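Local coordinates for protein 3-hydroxyacyl-CoA dehydrogenase type-2 (Mycobacterium avium, PDB 3PPI) that probably oxidises 3-hydroxyacyl-CoA substrates with a nicotinamide cofactor, as a short-chain dehydrogenase/reductase of fatty-acid or branched-chain breakdown, at residues Val108-Val116 / Thr136-Val147; Asn213-Lys221 / Arg271-Thr279. All coordinates share one frame; numbering follows the deposited sequence.

Contact 1: Val108-Val116 / Thr136-Val147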
loop_
_atom_site.group_PDB
_atom_site.type_symbol
_atom_site.label_atom_id
_atom_site.label_comp_id
_atom_site.label_asym_id
_atom_site.label_seq_id
_atom_site.Cartn_x
_atom_site.Cartn_y
_atom_site.Cartn_z
ATOM N N VAL A 108 -19.237 -9.947 12.430
ATOM C CA VAL A 108 -18.295 -8.855 12.569
ATOM C C VAL A 108 -17.355 -9.243 13.708
ATOM O O VAL A 108 -17.795 -9.441 14.833
ATOM C CB VAL A 108 -19.021 -7.497 12.846
ATOM C CG1 VAL A 108 -18.010 -6.385 12.966
ATOM C CG2 VAL A 108 -20.073 -7.191 11.726
ATOM N N VAL A 109 -16.067 -9.387 13.402
ATOM C CA VAL A 109 -15.068 -9.846 14.369
ATOM C C VAL A 109 -14.438 -8.605 14.989
ATOM O O VAL A 109 -13.529 -8.009 14.422
ATOM C CB VAL A 109 -14.017 -10.739 13.684
ATOM C CG1 VAL A 109 -13.068 -11.352 14.708
ATOM C CG2 VAL A 109 -14.695 -11.824 12.873
ATOM N N ALA A 110 -14.950 -8.185 16.136
ATOM C CA ALA A 110 -14.625 -6.869 16.673
ATOM C C ALA A 110 -14.095 -6.905 18.096
ATOM O O ALA A 110 -14.120 -5.885 18.769
ATOM C CB ALA A 110 -15.861 -5.951 16.594
ATOM N N HIS A 111 -13.629 -8.058 18.564
ATOM C CA HIS A 111 -13.015 -8.122 19.886
ATOM C C HIS A 111 -11.772 -7.222 19.925
ATOM O O HIS A 111 -10.927 -7.254 19.020
ATOM C CB HIS A 111 -12.731 -9.568 20.342
ATOM C CG HIS A 111 -11.876 -10.369 19.411
ATOM N ND1 HIS A 111 -12.381 -11.006 18.298
ATOM C CD2 HIS A 111 -10.556 -10.679 19.453
ATOM C CE1 HIS A 111 -11.406 -11.647 17.678
ATOM N NE2 HIS A 111 -10.284 -11.452 18.349
ATOM N N GLY A 112 -11.700 -6.395 20.973
ATOM C CA GLY A 112 -10.745 -5.285 21.050
ATOM C C GLY A 112 -9.773 -5.368 22.219
ATOM O O GLY A 112 -9.466 -6.452 22.728
ATOM N N GLY A 113 -9.302 -4.195 22.643
ATOM C CA GLY A 113 -8.270 -4.075 23.663
ATOM C C GLY A 113 -6.915 -3.738 23.063
ATOM O O GLY A 113 -6.787 -3.536 21.846
ATOM N N PHE A 114 -5.908 -3.689 23.941
ATOM C CA PHE A 114 -4.519 -3.412 23.566
ATOM C C PHE A 114 -3.708 -4.719 23.488
ATOM O O PHE A 114 -4.024 -5.716 24.170
ATOM C CB PHE A 114 -3.829 -2.520 24.623
ATOM C CG PHE A 114 -4.476 -1.161 24.834
ATOM C CD1 PHE A 114 -4.804 -0.336 23.752
ATOM C CD2 PHE A 114 -4.713 -0.688 26.128
ATOM C CE1 PHE A 114 -5.388 0.929 23.961
ATOM C CE2 PHE A 114 -5.290 0.580 26.339
ATOM C CZ PHE A 114 -5.621 1.380 25.250
ATOM N N GLY A 115 -2.649 -4.684 22.682
ATOM C CA GLY A 115 -1.594 -5.694 22.740
ATOM C C GLY A 115 -0.683 -5.440 23.942
ATOM O O GLY A 115 -0.887 -4.480 24.697
ATOM N N VAL A 116 0.310 -6.311 24.132
ATOM C CA VAL A 116 1.308 -6.120 25.199
ATOM C C VAL A 116 2.193 -4.914 24.831
ATOM O O VAL A 116 2.663 -4.813 23.677
ATOM C CB VAL A 116 2.172 -7.401 25.399
ATOM C CG1 VAL A 116 2.831 -7.824 24.071
ATOM C CG2 VAL A 116 3.254 -7.188 26.465
ATOM N N THR A 136 -0.700 -11.809 22.055
ATOM C CA THR A 136 -1.301 -10.811 21.191
ATOM C C THR A 136 -1.666 -11.389 19.832
ATOM O O THR A 136 -2.788 -11.178 19.330
ATOM C CB THR A 136 -0.367 -9.598 21.042
ATOM O OG1 THR A 136 -0.140 -9.057 22.350
ATOM C CG2 THR A 136 -0.972 -8.531 20.113
ATOM N N ILE A 137 -0.735 -12.127 19.237
ATOM C CA ILE A 137 -1.019 -12.847 18.001
ATOM C C ILE A 137 -2.200 -13.819 18.208
ATOM O O ILE A 137 -3.085 -13.899 17.355
ATOM C CB ILE A 137 0.201 -13.666 17.497
ATOM C CG1 ILE A 137 1.417 -12.774 17.175
ATOM C CG2 ILE A 137 -0.172 -14.545 16.283
ATOM C CD1 ILE A 137 1.141 -11.506 16.425
ATOM N N ASP A 138 -2.192 -14.566 19.314
ATOM C CA ASP A 138 -3.265 -15.533 19.597
ATOM C C ASP A 138 -4.660 -14.884 19.636
ATOM O O ASP A 138 -5.586 -15.386 19.022
ATOM C CB ASP A 138 -3.048 -16.267 20.923
ATOM C CG ASP A 138 -1.930 -17.317 20.868
ATOM O OD1 ASP A 138 -1.527 -17.787 19.780
ATOM O OD2 ASP A 138 -1.442 -17.674 21.954
ATOM N N LEU A 139 -4.789 -13.760 20.331
ATOM C CA LEU A 139 -6.081 -13.111 20.507
ATOM C C LEU A 139 -6.567 -12.449 19.208
ATOM O O LEU A 139 -7.709 -12.668 18.790
ATOM C CB LEU A 139 -6.007 -12.055 21.621
ATOM C CG LEU A 139 -7.304 -11.296 21.942
ATOM C CD1 LEU A 139 -8.410 -12.296 22.307
ATOM C CD2 LEU A 139 -7.108 -10.282 23.076
ATOM N N TYR A 140 -5.704 -11.647 18.574
ATOM C CA TYR A 140 -6.120 -10.775 17.469
ATOM C C TYR A 140 -6.037 -11.406 16.086
ATOM O O TYR A 140 -6.855 -11.077 15.205
ATOM C CB TYR A 140 -5.350 -9.441 17.497
ATOM C CG TYR A 140 -5.652 -8.664 18.732
ATOM C CD1 TYR A 140 -6.909 -8.105 18.920
ATOM C CD2 TYR A 140 -4.711 -8.540 19.759
ATOM C CE1 TYR A 140 -7.221 -7.420 20.098
ATOM C CE2 TYR A 140 -5.007 -7.857 20.915
ATOM C CZ TYR A 140 -6.267 -7.292 21.079
ATOM O OH TYR A 140 -6.597 -6.637 22.242
ATOM N N LEU A 141 -5.049 -12.285 15.881
ATOM C CA LEU A 141 -4.885 -12.962 14.596
ATOM C C LEU A 141 -5.496 -14.370 14.650
ATOM O O LEU A 141 -6.459 -14.651 13.928
ATOM C CB LEU A 141 -3.416 -12.996 14.173
ATOM C CG LEU A 141 -3.094 -13.645 12.828
ATOM C CD1 LEU A 141 -4.029 -13.116 11.704
ATOM C CD2 LEU A 141 -1.624 -13.412 12.486
ATOM N N ASN A 142 -4.961 -15.261 15.487
ATOM C CA ASN A 142 -5.516 -16.631 15.578
ATOM C C ASN A 142 -7.010 -16.608 15.938
ATOM O O ASN A 142 -7.802 -17.331 15.344
ATOM C CB ASN A 142 -4.746 -17.543 16.567
ATOM C CG ASN A 142 -3.306 -17.806 16.138
ATOM O OD1 ASN A 142 -2.895 -17.372 15.099
ATOM N ND2 ASN A 142 -2.541 -18.501 16.960
ATOM N N GLY A 143 -7.394 -15.763 16.890
ATOM C CA GLY A 143 -8.799 -15.632 17.268
ATOM C C GLY A 143 -9.688 -15.215 16.101
ATOM O O GLY A 143 -10.776 -15.763 15.901
ATOM N N THR A 144 -9.216 -14.269 15.311
ATOM C CA THR A 144 -9.949 -13.841 14.115
ATOM C C THR A 144 -10.094 -14.990 13.133
ATOM O O THR A 144 -11.198 -15.219 12.612
ATOM C CB THR A 144 -9.282 -12.640 13.440
ATOM O OG1 THR A 144 -9.385 -11.521 14.325
ATOM C CG2 THR A 144 -9.956 -12.287 12.080
ATOM N N TYR A 145 -9.010 -15.723 12.891
ATOM C CA TYR A 145 -9.057 -16.827 11.929
ATOM C C TYR A 145 -10.001 -17.923 12.407
ATOM O O TYR A 145 -10.751 -18.485 11.608
ATOM C CB TYR A 145 -7.680 -17.392 11.643
ATOM C CG TYR A 145 -7.635 -18.285 10.421
ATOM C CD1 TYR A 145 -7.649 -17.737 9.150
ATOM C CD2 TYR A 145 -7.632 -19.665 10.537
ATOM C CE1 TYR A 145 -7.619 -18.539 8.015
ATOM C CE2 TYR A 145 -7.600 -20.490 9.406
ATOM C CZ TYR A 145 -7.585 -19.917 8.152
ATOM O OH TYR A 145 -7.543 -20.694 7.020
ATOM N N ASN A 146 -10.001 -18.189 13.714
ATOM C CA ASN A 146 -10.853 -19.232 14.289
ATOM C C ASN A 146 -12.337 -18.885 14.142
ATOM O O ASN A 146 -13.136 -19.733 13.756
ATOM C CB ASN A 146 -10.520 -19.480 15.767
ATOM C CG ASN A 146 -11.167 -20.752 16.316
ATOM O OD1 ASN A 146 -10.992 -21.853 15.755
ATOM N ND2 ASN A 146 -11.903 -20.617 17.428
ATOM N N VAL A 147 -12.695 -17.643 14.440
ATOM C CA VAL A 147 -14.073 -17.191 14.261
ATOM C C VAL A 147 -14.439 -17.281 12.769
ATOM O O VAL A 147 -15.482 -17.832 12.410
ATOM C CB VAL A 147 -14.281 -15.758 14.808
ATOM C CG1 VAL A 147 -15.683 -15.240 14.481
ATOM C CG2 VAL A 147 -14.039 -15.735 16.317
HETATM O O HOH W 1 -10.528 -9.081 13.486
#
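Val109 and Val147 meet through their methyls, CG2 to CG1 at 3.9 Å, where the end of strand 103-109 packs on helix 130-156. Beside them Val109 CG1 lies 3.7 Å from Thr144 OG1. That hydroxyl donates to Tyr140 O one turn back in the helix and accepts a bond from a water, which reaches weakly to Val109 O. This buried part is closed further by Leu171 of strand 167-172 and by Val85. His111 follows. With CG between its backbone N and carbonyl carbon (chi1 56°), the imidazole reaches the helix, and NE2 donates to Leu139 O over 2.9 Å, the acceptor close to the ring plane. Leu139 O lies in the wider, pi-type part of the helix. Since ND1 bonds Ser36 OG, both ring nitrogens are engaged, which fixes the ring's rotation and bridges strand 31-36 to the helix. The side chains of Leu139 and His111 slide past each other in opposite directions, Leu139 CD1 3.9 Å from His111 CD2. Farther along, the contact thins into a glycine-rich loop, exposed at Gly112-Phe114. Here Tyr140 reaches its phenol to the loop backbone; OH donates to Gly112 O at 2.9 Å from above the carbonyl plane, while Leu139 CG sits over one ring face. The backbone angles of Gly113 (phi 103°) call for glycine. Past the exposed loop, Val116 N makes a weak bond, 3.3 Å, to Thr136 OG1, which also bonds Gly132 O in its own helix; Ala186 of helix 185-205 packs on both residues. A loop leaving the fourth strand's C-terminal end along the following helix is characteristic of the Rossmann-type short-chain dehydrogenase/reductase fold; His111-Gly112-Gly113 probably occupies the place of the family's NAG motif, which in relatives borders the cofactor site.

Contact 2: Asn213-Lys221 / Arg271-Thr279; sequences NTIAPGTMK and RLDGAQRFT
Strands 210-217 and 269-272 run parallel at one margin of the Rossmann-type sheet, pairing Ala216 with Arg271 and Pro217 with Leu272. Leu272 turns both its N and its O to strand 210-217, bonding the residues before and after Pro217: N donates to Ala216 O at 3.0 Å (168°), and O accepts from Gly218 N at 2.9 Å. Where the strands end, the chains stay close, and Gly218 CA lies 3.6 Å from Asp273 CB. A water then bridges them, accepting from Thr219 N and donating to Asp273 O. Leu272 lies beside Ile215, both side chains pointing the same way, and CG2 of Ile215 touches CB of Leu272 at 4.0 Å. Met220, bent at chi2 and chi3, places its CE 4.2 Å from Leu272 CD2. Thr219 OG1 faces the ring edge of Phe278. Asp273 begins a type I' turn to Gln276, and its carboxylate gathers Arg271 and Arg277 into a salt-bridge network, their guanidinium groups lying face against face. Arg271 NH1 also pairs with Glu179. Beyond the turn, Arg277 NH2 bonds Gly267 O of the third subunit. Arg271 grips a single carboxylate oxygen side-on with two nitrogens, NE at 2.8 Å and NH2 at 3.0 Å from Asp273 OD2.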
loop_
_atom_site.group_PDB
_atom_site.type_symbol
_atom_site.label_atom_id
_atom_site.label_comp_id
_atom_site.label_asym_id
_atom_site.label_seq_id
_atom_site.Cartn_x
_atom_site.Cartn_y
_atom_site.Cartn_z
ATOM N N ASN A 213 -14.345 -8.472 4.083
ATOM C CA ASN A 213 -13.714 -7.163 4.151
ATOM C C ASN A 213 -13.309 -6.886 5.598
ATOM O O ASN A 213 -13.715 -7.599 6.520
ATOM C CB ASN A 213 -14.641 -6.067 3.655
ATOM C CG ASN A 213 -15.032 -6.240 2.200
ATOM O OD1 ASN A 213 -14.229 -5.999 1.304
ATOM N ND2 ASN A 213 -16.268 -6.672 1.962
ATOM N N THR A 214 -12.488 -5.859 5.760
ATOM C CA THR A 214 -11.896 -5.515 7.025
ATOM C C THR A 214 -11.944 -4.013 7.231
ATOM O O THR A 214 -11.754 -3.238 6.284
ATOM C CB THR A 214 -10.428 -5.981 7.016
ATOM O OG1 THR A 214 -10.417 -7.413 6.980
ATOM C CG2 THR A 214 -9.627 -5.464 8.236
ATOM N N ILE A 215 -12.183 -3.606 8.474
ATOM C CA ILE A 215 -12.090 -2.209 8.866
ATOM C C ILE A 215 -10.801 -2.079 9.646
ATOM O O ILE A 215 -10.529 -2.882 10.561
ATOM C CB ILE A 215 -13.272 -1.776 9.758
ATOM C CG1 ILE A 215 -14.608 -1.929 9.005
ATOM C CG2 ILE A 215 -13.076 -0.333 10.253
ATOM C CD1 ILE A 215 -15.856 -1.704 9.890
ATOM N N ALA A 216 -9.998 -1.081 9.284
ATOM C CA ALA A 216 -8.793 -0.714 10.042
ATOM C C ALA A 216 -9.057 0.601 10.759
ATOM O O ALA A 216 -8.904 1.669 10.171
ATOM C CB ALA A 216 -7.580 -0.583 9.113
ATOM N N PRO A 217 -9.479 0.537 12.025
ATOM C CA PRO A 217 -9.748 1.792 12.710
ATOM C C PRO A 217 -8.487 2.558 13.084
ATOM O O PRO A 217 -7.418 1.964 13.266
ATOM C CB PRO A 217 -10.475 1.367 13.988
ATOM C CG PRO A 217 -10.863 -0.051 13.798
ATOM C CD PRO A 217 -9.892 -0.637 12.825
ATOM N N GLY A 218 -8.624 3.876 13.170
ATOM C CA GLY A 218 -7.628 4.721 13.790
ATOM C C GLY A 218 -7.850 4.673 15.298
ATOM O O GLY A 218 -8.034 3.595 15.855
ATOM N N THR A 219 -7.817 5.824 15.951
ATOM C CA THR A 219 -8.020 5.921 17.402
ATOM C C THR A 219 -9.499 6.140 17.683
ATOM O O THR A 219 -10.065 7.165 17.287
ATOM C CB THR A 219 -7.175 7.057 18.012
ATOM O OG1 THR A 219 -5.841 6.969 17.490
ATOM C CG2 THR A 219 -7.136 6.955 19.556
ATOM N N MET A 220 -10.105 5.174 18.378
ATOM C CA MET A 220 -11.549 5.128 18.582
ATOM C C MET A 220 -11.907 5.299 20.054
ATOM O O MET A 220 -11.145 4.888 20.946
ATOM C CB MET A 220 -12.099 3.786 18.093
ATOM C CG MET A 220 -11.756 3.397 16.660
ATOM S SD MET A 220 -12.160 4.639 15.400
ATOM C CE MET A 220 -13.920 4.329 15.167
ATOM N N LYS A 221 -13.069 5.900 20.295
ATOM C CA LYS A 221 -13.558 6.164 21.645
ATOM C C LYS A 221 -14.215 4.929 22.228
ATOM O O LYS A 221 -15.425 4.743 22.094
ATOM C CB LYS A 221 -14.560 7.322 21.633
ATOM C CG LYS A 221 -15.073 7.772 23.013
ATOM C CD LYS A 221 -16.060 8.949 22.827
ATOM C CE LYS A 221 -17.062 9.076 23.965
ATOM N NZ LYS A 221 -16.410 9.478 25.232
ATOM N N ARG A 271 -9.806 1.920 5.823
ATOM C CA ARG A 271 -9.289 2.765 6.905
ATOM C C ARG A 271 -10.390 3.679 7.417
ATOM O O ARG A 271 -11.037 4.371 6.626
ATOM C CB ARG A 271 -8.101 3.620 6.434
ATOM C CG ARG A 271 -6.874 2.847 5.941
ATOM C CD ARG A 271 -5.710 3.786 5.574
ATOM N NE ARG A 271 -5.241 4.522 6.755
ATOM C CZ ARG A 271 -4.013 4.498 7.268
ATOM N NH1 ARG A 271 -3.026 3.838 6.687
ATOM N NH2 ARG A 271 -3.754 5.203 8.370
ATOM N N LEU A 272 -10.593 3.687 8.729
ATOM C CA LEU A 272 -11.641 4.511 9.367
ATOM C C LEU A 272 -10.968 5.292 10.496
ATOM O O LEU A 272 -10.871 4.806 11.623
ATOM C CB LEU A 272 -12.750 3.613 9.906
ATOM C CG LEU A 272 -13.997 4.288 10.458
ATOM C CD1 LEU A 272 -14.731 4.990 9.327
ATOM C CD2 LEU A 272 -14.907 3.274 11.191
ATOM N N ASP A 273 -10.423 6.458 10.161
ATOM C CA ASP A 273 -9.374 7.065 10.978
ATOM C C ASP A 273 -9.236 8.603 10.954
ATOM O O ASP A 273 -8.253 9.136 11.479
ATOM C CB ASP A 273 -8.030 6.424 10.600
ATOM C CG ASP A 273 -7.606 6.698 9.146
ATOM O OD1 ASP A 273 -8.177 7.580 8.444
ATOM O OD2 ASP A 273 -6.657 6.018 8.704
ATOM N N GLY A 274 -10.211 9.323 10.393
ATOM C CA GLY A 274 -10.138 10.793 10.372
ATOM C C GLY A 274 -8.926 11.335 9.619
ATOM O O GLY A 274 -8.495 12.445 9.866
ATOM N N ALA A 275 -8.420 10.543 8.680
ATOM C CA ALA A 275 -7.165 10.785 7.922
ATOM C C ALA A 275 -5.877 10.716 8.778
ATOM O O ALA A 275 -4.812 11.157 8.334
ATOM C CB ALA A 275 -7.226 12.078 7.118
ATOM N N GLN A 276 -5.961 10.116 9.972
ATOM C CA GLN A 276 -4.775 9.927 10.802
ATOM C C GLN A 276 -3.758 8.965 10.158
ATOM O O GLN A 276 -4.125 7.961 9.561
ATOM C CB GLN A 276 -5.141 9.409 12.196
ATOM C CG GLN A 276 -3.952 9.457 13.127
ATOM C CD GLN A 276 -4.202 8.967 14.536
ATOM O OE1 GLN A 276 -5.242 8.367 14.874
ATOM N NE2 GLN A 276 -3.210 9.199 15.374
ATOM N N ARG A 277 -2.477 9.298 10.297
ATOM C CA ARG A 277 -1.406 8.340 10.057
ATOM C C ARG A 277 -0.583 8.289 11.363
ATOM O O ARG A 277 -0.145 9.344 11.840
ATOM C CB ARG A 277 -0.536 8.770 8.865
ATOM C CG ARG A 277 -1.280 8.923 7.528
ATOM C CD ARG A 277 -1.715 7.592 7.006
ATOM N NE ARG A 277 -2.404 7.582 5.707
ATOM C CZ ARG A 277 -3.717 7.708 5.547
ATOM N NH1 ARG A 277 -4.505 7.962 6.584
ATOM N NH2 ARG A 277 -4.244 7.632 4.331
ATOM N N PHE A 278 -0.411 7.098 11.948
ATOM C CA PHE A 278 0.288 6.985 13.248
ATOM C C PHE A 278 1.740 7.404 13.092
ATOM O O PHE A 278 2.448 6.938 12.179
ATOM C CB PHE A 278 0.294 5.557 13.815
ATOM C CG PHE A 278 -1.023 5.076 14.398
ATOM C CD1 PHE A 278 -2.054 5.944 14.733
ATOM C CD2 PHE A 278 -1.181 3.715 14.688
ATOM C CE1 PHE A 278 -3.238 5.459 15.312
ATOM C CE2 PHE A 278 -2.358 3.222 15.260
ATOM C CZ PHE A 278 -3.389 4.096 15.577
ATOM N N THR A 279 2.178 8.272 13.996
ATOM C CA THR A 279 3.591 8.605 14.161
ATOM C C THR A 279 4.286 7.493 14.995
ATOM O O THR A 279 3.625 6.605 15.536
ATOM C CB THR A 279 3.731 9.964 14.855
ATOM O OG1 THR A 279 3.035 9.925 16.104
ATOM C CG2 THR A 279 3.141 11.089 13.971
HETATM O O HOH W 2 -8.082 8.170 14.075
#

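Both contacts start at C-terminal ends of strands in the same parallel sheet, with centres about 17 Å apart and nearest atoms about 6 Å apart without touching. Contact 1 joins a central strand and its loop to a helix, running from a buried interior to an exposed loop; side-chain donors reaching backbone carbonyls do much of the polar work. Contact 2 is almost wholly buried and joins two neighbouring strands by backbone bonds, with charged groups gathered at the turn beyond them. In the sheet, strand 167-172 alone separates strand 103-109 from strand 210-217. Each contact also meets the second subunit, contact 1 by the outer side of its helix and contact 2 through Phe278, whereas residues 271-277 face the third.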